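Local atomic coordinates of MAR1 Ribonuclease (Caenorhabditis elegans, PDB entry 2B34), a protein that probably acts as a hydrolase of the isochorismatase family, possibly a ribonuclease. Residues Phe18-Gln23 and His112-Gln117; Thr38-Leu43 and Ile105-Glu110; Asp121-Gly126 and Glu152-Ile157. All blocks are in the same frame, centred on the assembly; numbering follows the deposited sequence.

Contact 1: residues Phe18-Gln23 and His112-Gln117; sequences FVCDLQ and HVCVLQ
Cys20 and Cys114 are joined by a disulfide, SG to SG 2.0 Å, which ties the last residue of strand 15-20 to the first turn of helix 114-124. The C-S-S-C torsion of -166° is almost extended, far from the near right angle that disulfides prefer, so the link looks strained. Cys114 holds SG anti to the backbone N (chi1 173°), whereas chi1 of Cys20, 114°, is off a staggered value, in keeping with that strain. Beside the bridge, CG2 of Val115 rests on Cys20 SG at 3.9 Å, an apolar neighbour well suited to a buried sulfur. The carboxylate of Asp21 comes up with OD2 3.5 Å from Cys114 SG. Asp21 is itself fixed from further out: OD2 forms a salt bridge with Lys84, while OD1 is hydrogen-bonded to Thr57 on strand 54-59, so each oxygen has a partner. In the other segment, Val113 is the N-cap, and its O receives Gln117 N at 2.8 Å, setting the turn from which Cys114 projects. An Asp, a Lys and a Cys gathered between a strand end and a helix start is consistent with the catalytic triad of isochorismatase-family cysteine hydrolases, with Cys114 here held in a disulfide.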
loop_
_atom_site.group_PDB
_atom_site.type_symbol
_atom_site.label_atom_id
_atom_site.label_comp_id
_atom_site.label_asym_id
_atom_site.label_seq_id
_atom_site.Cartn_x
_atom_site.Cartn_y
_atom_site.Cartn_z
ATOM N N PHE A 18 -11.416 21.896 -5.701
ATOM C CA PHE A 18 -11.410 22.440 -4.353
ATOM C C PHE A 18 -9.978 22.817 -3.963
ATOM O O PHE A 18 -9.078 21.974 -3.969
ATOM C CB PHE A 18 -12.015 21.430 -3.369
ATOM C CG PHE A 18 -13.522 21.527 -3.223
ATOM C CD1 PHE A 18 -14.342 21.788 -4.322
ATOM C CD2 PHE A 18 -14.122 21.323 -1.980
ATOM C CE1 PHE A 18 -15.731 21.868 -4.179
ATOM C CE2 PHE A 18 -15.509 21.402 -1.826
ATOM C CZ PHE A 18 -16.312 21.677 -2.927
ATOM N N VAL A 19 -9.778 24.094 -3.646
ATOM C CA VAL A 19 -8.482 24.607 -3.193
ATOM C C VAL A 19 -8.595 24.912 -1.704
ATOM O O VAL A 19 -9.242 25.895 -1.317
ATOM C CB VAL A 19 -8.083 25.907 -3.955
ATOM C CG1 VAL A 19 -6.717 26.417 -3.499
ATOM C CG2 VAL A 19 -8.116 25.696 -5.471
ATOM N N CYS A 20 -7.984 24.089 -0.857
ATOM C CA CYS A 20 -8.164 24.319 0.579
ATOM C C CYS A 20 -6.982 24.918 1.324
ATOM O O CYS A 20 -5.878 24.350 1.372
ATOM C CB CYS A 20 -8.840 23.133 1.313
ATOM S SG CYS A 20 -7.943 22.170 2.530
ATOM N N ASP A 21 -7.235 26.117 1.837
ATOM C CA ASP A 21 -6.430 26.734 2.879
ATOM C C ASP A 21 -4.963 26.975 2.501
ATOM O O ASP A 21 -4.085 26.974 3.363
ATOM C CB ASP A 21 -6.572 25.929 4.186
ATOM C CG ASP A 21 -8.028 25.823 4.656
ATOM O OD1 ASP A 21 -8.910 26.468 4.047
ATOM O OD2 ASP A 21 -8.300 25.089 5.629
ATOM N N LEU A 22 -4.711 27.208 1.215
ATOM C CA LEU A 22 -3.368 27.541 0.750
ATOM C C LEU A 22 -3.067 29.022 0.978
ATOM O O LEU A 22 -3.053 29.831 0.044
ATOM C CB LEU A 22 -3.176 27.130 -0.715
ATOM C CG LEU A 22 -2.897 25.636 -0.927
ATOM C CD1 LEU A 22 -3.001 25.262 -2.397
ATOM C CD2 LEU A 22 -1.541 25.235 -0.368
ATOM N N GLN A 23 -2.822 29.357 2.241
ATOM C CA GLN A 23 -2.717 30.743 2.675
ATOM C C GLN A 23 -1.307 31.151 3.070
ATOM O O GLN A 23 -0.446 30.313 3.336
ATOM C CB GLN A 23 -3.669 31.014 3.838
ATOM C CG GLN A 23 -5.132 30.807 3.498
ATOM C CD GLN A 23 -5.933 30.404 4.706
ATOM O OE1 GLN A 23 -6.217 31.216 5.586
ATOM N NE2 GLN A 23 -6.302 29.141 4.760
ATOM N N HIS A 112 -3.375 16.005 6.407
ATOM C CA HIS A 112 -3.913 15.142 7.457
ATOM C C HIS A 112 -4.977 15.840 8.304
ATOM O O HIS A 112 -5.451 15.279 9.295
ATOM C CB HIS A 112 -2.770 14.665 8.350
ATOM C CG HIS A 112 -2.117 15.766 9.124
ATOM N ND1 HIS A 112 -1.465 16.819 8.516
ATOM C CD2 HIS A 112 -2.026 15.985 10.457
ATOM C CE1 HIS A 112 -0.998 17.636 9.443
ATOM N NE2 HIS A 112 -1.326 17.152 10.629
ATOM N N VAL A 113 -5.337 17.067 7.927
ATOM C CA VAL A 113 -6.369 17.829 8.643
ATOM C C VAL A 113 -7.479 18.313 7.687
ATOM O O VAL A 113 -8.428 17.566 7.471
ATOM C CB VAL A 113 -5.772 18.964 9.531
ATOM C CG1 VAL A 113 -6.823 19.535 10.461
ATOM C CG2 VAL A 113 -4.590 18.452 10.346
ATOM N N CYS A 114 -7.363 19.518 7.108
ATOM C CA CYS A 114 -8.374 20.033 6.149
ATOM C C CYS A 114 -8.633 19.062 5.014
ATOM O O CYS A 114 -9.781 18.744 4.728
ATOM C CB CYS A 114 -7.997 21.401 5.535
ATOM S SG CYS A 114 -9.123 22.005 4.166
ATOM N N VAL A 115 -7.560 18.611 4.369
ATOM C CA VAL A 115 -7.668 17.796 3.162
ATOM C C VAL A 115 -8.286 16.444 3.497
ATOM O O VAL A 115 -9.163 15.976 2.781
ATOM C CB VAL A 115 -6.299 17.629 2.440
ATOM C CG1 VAL A 115 -6.449 16.804 1.170
ATOM C CG2 VAL A 115 -5.694 18.995 2.110
ATOM N N LEU A 116 -7.831 15.837 4.595
ATOM C CA LEU A 116 -8.370 14.560 5.058
ATOM C C LEU A 116 -9.831 14.680 5.496
ATOM O O LEU A 116 -10.669 13.882 5.077
ATOM C CB LEU A 116 -7.516 13.971 6.191
ATOM C CG LEU A 116 -7.939 12.605 6.754
ATOM C CD1 LEU A 116 -7.994 11.541 5.654
ATOM C CD2 LEU A 116 -7.016 12.165 7.890
ATOM N N GLN A 117 -10.128 15.668 6.338
ATOM C CA GLN A 117 -11.499 15.891 6.814
ATOM C C GLN A 117 -12.449 16.245 5.673
ATOM O O GLN A 117 -13.583 15.761 5.634
ATOM C CB GLN A 117 -11.554 16.965 7.908
ATOM C CG GLN A 117 -10.837 16.605 9.219
ATOM C CD GLN A 117 -11.282 15.278 9.816
ATOM O OE1 GLN A 117 -12.464 14.925 9.782
ATOM N NE2 GLN A 117 -10.334 14.538 10.371
#

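Contact 2: residues Thr38-Leu43 and Ile105-Glu110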
loop_
_atom_site.group_PDB
_atom_site.type_symbol
_atom_site.label_atom_id
_atom_site.label_comp_id
_atom_site.label_asym_id
_atom_site.label_seq_id
_atom_site.Cartn_x
_atom_site.Cartn_y
_atom_site.Cartn_z
ATOM N N THR A 38 3.136 26.059 -6.980
ATOM C CA THR A 38 3.340 25.934 -8.424
ATOM C C THR A 38 2.384 24.911 -9.038
ATOM O O THR A 38 1.751 25.174 -10.062
ATOM C CB THR A 38 4.808 25.563 -8.767
ATOM O OG1 THR A 38 5.674 26.608 -8.318
ATOM C CG2 THR A 38 4.997 25.391 -10.267
ATOM N N THR A 39 2.278 23.751 -8.399
ATOM C CA THR A 39 1.451 22.661 -8.913
ATOM C C THR A 39 -0.047 22.941 -8.728
ATOM O O THR A 39 -0.839 22.649 -9.622
ATOM C CB THR A 39 1.865 21.312 -8.294
ATOM O OG1 THR A 39 3.264 21.115 -8.514
ATOM C CG2 THR A 39 1.113 20.162 -8.933
ATOM N N SER A 40 -0.424 23.514 -7.585
ATOM C CA SER A 40 -1.812 23.952 -7.376
ATOM C C SER A 40 -2.224 25.003 -8.412
ATOM O O SER A 40 -3.363 24.999 -8.871
ATOM C CB SER A 40 -2.039 24.479 -5.954
ATOM O OG SER A 40 -1.835 23.457 -4.986
ATOM N N ARG A 41 -1.297 25.887 -8.786
ATOM C CA ARG A 41 -1.561 26.882 -9.843
ATOM C C ARG A 41 -1.848 26.223 -11.199
ATOM O O ARG A 41 -2.667 26.723 -11.973
ATOM C CB ARG A 41 -0.417 27.906 -9.936
ATOM C CG ARG A 41 -0.560 28.989 -11.033
ATOM C CD ARG A 41 -1.831 29.854 -10.907
ATOM N NE ARG A 41 -2.047 30.638 -12.125
ATOM C CZ ARG A 41 -1.560 31.860 -12.339
ATOM N NH1 ARG A 41 -0.837 32.469 -11.409
ATOM N NH2 ARG A 41 -1.797 32.477 -13.490
ATOM N N ARG A 42 -1.190 25.096 -11.475
ATOM C CA ARG A 42 -1.445 24.324 -12.703
ATOM C C ARG A 42 -2.883 23.821 -12.789
ATOM O O ARG A 42 -3.506 23.886 -13.856
ATOM C CB ARG A 42 -0.473 23.146 -12.832
ATOM C CG ARG A 42 0.946 23.555 -13.137
ATOM C CD ARG A 42 1.901 22.378 -13.055
ATOM N NE ARG A 42 3.271 22.778 -13.381
ATOM C CZ ARG A 42 4.167 21.990 -13.965
ATOM N NH1 ARG A 42 3.850 20.748 -14.312
ATOM N NH2 ARG A 42 5.380 22.449 -14.217
ATOM N N LEU A 43 -3.401 23.318 -11.667
ATOM C CA LEU A 43 -4.772 22.822 -11.605
ATOM C C LEU A 43 -5.798 23.944 -11.687
ATOM O O LEU A 43 -6.825 23.800 -12.352
ATOM C CB LEU A 43 -4.990 21.979 -10.348
ATOM C CG LEU A 43 -4.547 20.538 -10.605
ATOM C CD1 LEU A 43 -3.674 20.034 -9.496
ATOM C CD2 LEU A 43 -5.737 19.620 -10.882
ATOM N N ILE A 105 -11.777 17.365 -7.331
ATOM C CA ILE A 105 -10.327 17.380 -7.408
ATOM C C ILE A 105 -9.850 18.261 -6.258
ATOM O O ILE A 105 -10.293 19.402 -6.117
ATOM C CB ILE A 105 -9.849 17.921 -8.774
ATOM C CG1 ILE A 105 -10.506 17.126 -9.916
ATOM C CG2 ILE A 105 -8.318 17.892 -8.865
ATOM C CD1 ILE A 105 -10.413 17.778 -11.289
ATOM N N LEU A 106 -8.970 17.717 -5.422
ATOM C CA LEU A 106 -8.591 18.386 -4.183
ATOM C C LEU A 106 -7.100 18.709 -4.112
ATOM O O LEU A 106 -6.249 17.825 -4.259
ATOM C CB LEU A 106 -9.032 17.546 -2.972
ATOM C CG LEU A 106 -8.913 18.057 -1.530
ATOM C CD1 LEU A 106 -9.462 19.471 -1.338
ATOM C CD2 LEU A 106 -9.631 17.094 -0.595
ATOM N N VAL A 107 -6.806 19.991 -3.909
ATOM C CA VAL A 107 -5.448 20.462 -3.640
ATOM C C VAL A 107 -5.436 21.251 -2.330
ATOM O O VAL A 107 -6.482 21.701 -1.860
ATOM C CB VAL A 107 -4.867 21.331 -4.800
ATOM C CG1 VAL A 107 -4.865 20.559 -6.113
ATOM C CG2 VAL A 107 -5.622 22.662 -4.952
ATOM N N GLY A 108 -4.259 21.414 -1.734
ATOM C CA GLY A 108 -4.158 22.251 -0.549
ATOM C C GLY A 108 -3.539 21.589 0.654
ATOM O O GLY A 108 -2.921 20.524 0.541
ATOM N N ILE A 109 -3.711 22.214 1.818
ATOM C CA ILE A 109 -2.849 21.899 2.953
ATOM C C ILE A 109 -3.482 21.569 4.284
ATOM O O ILE A 109 -4.663 21.839 4.522
ATOM C CB ILE A 109 -1.740 22.948 3.179
ATOM C CG1 ILE A 109 -2.322 24.363 3.162
ATOM C CG2 ILE A 109 -0.595 22.735 2.176
ATOM C CD1 ILE A 109 -1.369 25.403 3.636
ATOM N N GLU A 110 -2.613 21.082 5.170
ATOM C CA GLU A 110 -2.937 20.118 6.197
ATOM C C GLU A 110 -3.581 18.921 5.489
ATOM O O GLU A 110 -4.801 18.724 5.511
ATOM C CB GLU A 110 -3.762 20.713 7.356
ATOM C CG GLU A 110 -4.971 21.552 6.955
ATOM C CD GLU A 110 -5.616 22.274 8.104
ATOM O OE1 GLU A 110 -4.906 22.584 9.084
ATOM O OE2 GLU A 110 -6.838 22.549 8.021
#
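Val107 and Leu43 have the largest buried areas here, and they meet by methyls: Leu43 CD1 lies 3.6 Å from Val107 CG1, the two side chains lying alongside and pointing opposite ways. The branches of Val107 divide their work. CG1, anti to the carbonyl carbon (chi1 -58°), serves Leu43, which leaves CG2 between the backbone N and the carbonyl carbon, turned to Ser40, whose OG is 3.9 Å from it. A beta-branched valine suits a strand and offers a compact surface to the helix above it. Leu43 is also forked: its second methyl, CD2, reaches Ile105 CG2 at 3.7 Å, so one leucine spans two strand residues that face the helix, two positions apart.

Ser40 is the third partner, and a small one, placed where the helix comes nearest the strand, CA to CA 6.3 Å from Val107. Its OG lies 3.7 Å from Val107 CB but has its polar partner at home, bonding to Ile36 O one turn back in helix 33-49. The helix segment runs nearly antiparallel to the strand, at 151°, with the axes 8.9 Å apart. Between Ile105 and Val107, Leu106 points the other way, onto helix 114-124, while Val132 and Ala135 of the next strand extend the floor under Leu43 and Ser40. With methyl groups meeting methyl groups and the one hydroxyl satisfied within its own helix, the contact implies cohesion by apolar burial and close fit, without a polar bond between helix and strand.

Contact 3: residues Asp121-Gly126 and Glu152-Ile157; sequences DLLERG and EQAGAI
Leu123 carries this contact almost alone, reaching across from helix 114-124 to the turn that follows helix 141-154. Its tight end is CD1, which lies 3.5 Å from the carbonyl O of Ala154 and 3.7 Å from Ala154 CB; Ala156 N lies 4.0 Å from the same methyl. With CG anti to the carbonyl carbon (chi1 -69°), the branched end is carried over this turn. Leucine is long enough to bridge the gap, while the two alanines and the glycine opposite are small enough to leave room for it. Ala156 is buried and rests on Thr119 and Val131, and Leu123 leans on Val129, so the inner side of the contact merges with the sheet.

The outer side is looser. CD2 of Leu123 comes only within 4.1 Å of Gly155 O, and both Ala154 and Gly155 are exposed. Gly155 has a positive phi of 111°, at which a CB would be pressed against the preceding carbonyl O. Further out, the exposed Arg125 bends back so that its NH1 makes a weak bond, 3.4 Å, with Asp121 O, which lies at the edge of the guanidinium and in its plane. A second subunit covers part of this outer side: its Arg9 forms salt bridges with Asp121 and Glu124, and its Ala156 O is bonded by Gln153.

Both helices finish in Schellman motifs, with Gly126 and Gly155 as the residues of positive phi. Two neighbouring helices ending side by side, joined in sequence through strand 128-137, belong to the alpha-beta-alpha layering of the isochorismatase fold.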
loop_
_atom_site.group_PDB
_atom_site.type_symbol
_atom_site.label_atom_id
_atom_site.label_comp_id
_atom_site.label_asym_id
_atom_site.label_seq_id
_atom_site.Cartn_x
_atom_site.Cartn_y
_atom_site.Cartn_z
ATOM N N ASP A 121 -15.673 13.925 4.421
ATOM C CA ASP A 121 -16.974 14.574 4.244
ATOM C C ASP A 121 -17.499 14.429 2.815
ATOM O O ASP A 121 -18.683 14.165 2.609
ATOM C CB ASP A 121 -16.894 16.057 4.623
ATOM C CG ASP A 121 -17.015 16.294 6.117
ATOM O OD1 ASP A 121 -17.120 15.319 6.894
ATOM O OD2 ASP A 121 -17.016 17.472 6.520
ATOM N N LEU A 122 -16.611 14.608 1.837
ATOM C CA LEU A 122 -16.961 14.452 0.426
ATOM C C LEU A 122 -17.371 13.022 0.098
ATOM O O LEU A 122 -18.380 12.802 -0.571
ATOM C CB LEU A 122 -15.797 14.879 -0.472
ATOM C CG LEU A 122 -15.473 16.370 -0.587
ATOM C CD1 LEU A 122 -14.166 16.564 -1.333
ATOM C CD2 LEU A 122 -16.601 17.121 -1.272
ATOM N N LEU A 123 -16.587 12.058 0.579
ATOM C CA LEU A 123 -16.875 10.641 0.357
ATOM C C LEU A 123 -18.200 10.212 0.993
ATOM O O LEU A 123 -18.918 9.388 0.428
ATOM C CB LEU A 123 -15.720 9.763 0.853
ATOM C CG LEU A 123 -14.397 9.829 0.075
ATOM C CD1 LEU A 123 -13.299 9.118 0.842
ATOM C CD2 LEU A 123 -14.531 9.255 -1.334
ATOM N N GLU A 124 -18.516 10.780 2.159
ATOM C CA GLU A 124 -19.797 10.548 2.838
ATOM C C GLU A 124 -20.993 10.996 1.997
ATOM O O GLU A 124 -22.056 10.369 2.034
ATOM C CB GLU A 124 -19.828 11.262 4.191
ATOM C CG GLU A 124 -19.149 10.494 5.310
ATOM C CD GLU A 124 -18.927 11.324 6.565
ATOM O OE1 GLU A 124 -19.314 12.515 6.599
ATOM O OE2 GLU A 124 -18.350 10.775 7.527
ATOM N N ARG A 125 -20.805 12.077 1.238
ATOM C CA ARG A 125 -21.830 12.610 0.339
ATOM C C ARG A 125 -21.946 11.829 -0.980
ATOM O O ARG A 125 -22.756 12.176 -1.847
ATOM C CB ARG A 125 -21.559 14.091 0.054
ATOM C CG ARG A 125 -21.977 15.037 1.171
ATOM C CD ARG A 125 -21.279 16.385 1.033
ATOM N NE ARG A 125 -21.826 17.399 1.934
ATOM C CZ ARG A 125 -21.471 17.558 3.207
ATOM N NH1 ARG A 125 -20.566 16.764 3.765
ATOM N NH2 ARG A 125 -22.033 18.515 3.932
ATOM N N GLY A 126 -21.138 10.782 -1.133
ATOM C CA GLY A 126 -21.167 9.946 -2.333
ATOM C C GLY A 126 -20.401 10.512 -3.518
ATOM O O GLY A 126 -20.579 10.061 -4.652
ATOM N N GLU A 152 -6.821 6.954 0.897
ATOM C CA GLU A 152 -7.052 5.815 0.004
ATOM C C GLU A 152 -7.780 4.652 0.686
ATOM O O GLU A 152 -8.523 3.928 0.027
ATOM C CB GLU A 152 -5.761 5.356 -0.685
ATOM C CG GLU A 152 -4.960 4.294 0.048
ATOM C CD GLU A 152 -3.705 3.899 -0.699
ATOM O OE1 GLU A 152 -3.759 3.784 -1.945
ATOM O OE2 GLU A 152 -2.661 3.709 -0.038
ATOM N N GLN A 153 -7.567 4.479 1.993
ATOM C CA GLN A 153 -8.327 3.501 2.782
ATOM C C GLN A 153 -9.826 3.805 2.713
ATOM O O GLN A 153 -10.649 2.893 2.622
ATOM C CB GLN A 153 -7.866 3.481 4.250
ATOM C CG GLN A 153 -6.539 2.756 4.514
ATOM C CD GLN A 153 -6.166 2.725 5.999
ATOM O OE1 GLN A 153 -5.595 3.676 6.538
ATOM N NE2 GLN A 153 -6.483 1.619 6.658
ATOM N N ALA A 154 -10.165 5.094 2.748
ATOM C CA ALA A 154 -11.558 5.546 2.692
ATOM C C ALA A 154 -12.159 5.519 1.281
ATOM O O ALA A 154 -13.371 5.628 1.126
ATOM C CB ALA A 154 -11.679 6.937 3.294
ATOM N N GLY A 155 -11.311 5.388 0.262
ATOM C CA GLY A 155 -11.768 5.299 -1.128
ATOM C C GLY A 155 -11.436 6.494 -2.008
ATOM O O GLY A 155 -11.935 6.601 -3.136
ATOM N N ALA A 156 -10.596 7.394 -1.499
ATOM C CA ALA A 156 -10.131 8.535 -2.281
ATOM C C ALA A 156 -9.074 8.082 -3.270
ATOM O O ALA A 156 -8.297 7.181 -2.980
ATOM C CB ALA A 156 -9.573 9.613 -1.377
ATOM N N ILE A 157 -9.047 8.709 -4.438
ATOM C CA ILE A 157 -8.055 8.369 -5.450
ATOM C C ILE A 157 -6.830 9.263 -5.275
ATOM O O ILE A 157 -6.941 10.491 -5.224
ATOM C CB ILE A 157 -8.639 8.461 -6.886
ATOM C CG1 ILE A 157 -9.834 7.507 -7.034
ATOM C CG2 ILE A 157 -7.564 8.141 -7.936
ATOM C CD1 ILE A 157 -10.602 7.660 -8.339
#

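In the fold
Contacts 1 and 2 are buried and lie close together, about 9 Å between centres, on the neighbouring strands 15-20 and 103-109; the backbone of Phe18 pairs with Ile105, and Val115 N reaches Glu110 O, so the two are stitched together. Contact 2 is nested within the chain loop closed by contact 1. Contact 3 shares helix 114-124 with contact 1 but sits at its other end, partly exposed, about 18 Å from contact 2 between centres. Chemistry follows place: a covalent bridge beside a charged cluster in contact 1, mainly apolar packing in contact 2, its one hydroxyl bonded within its own helix, and a single leucine in contact 3, with a second subunit close by.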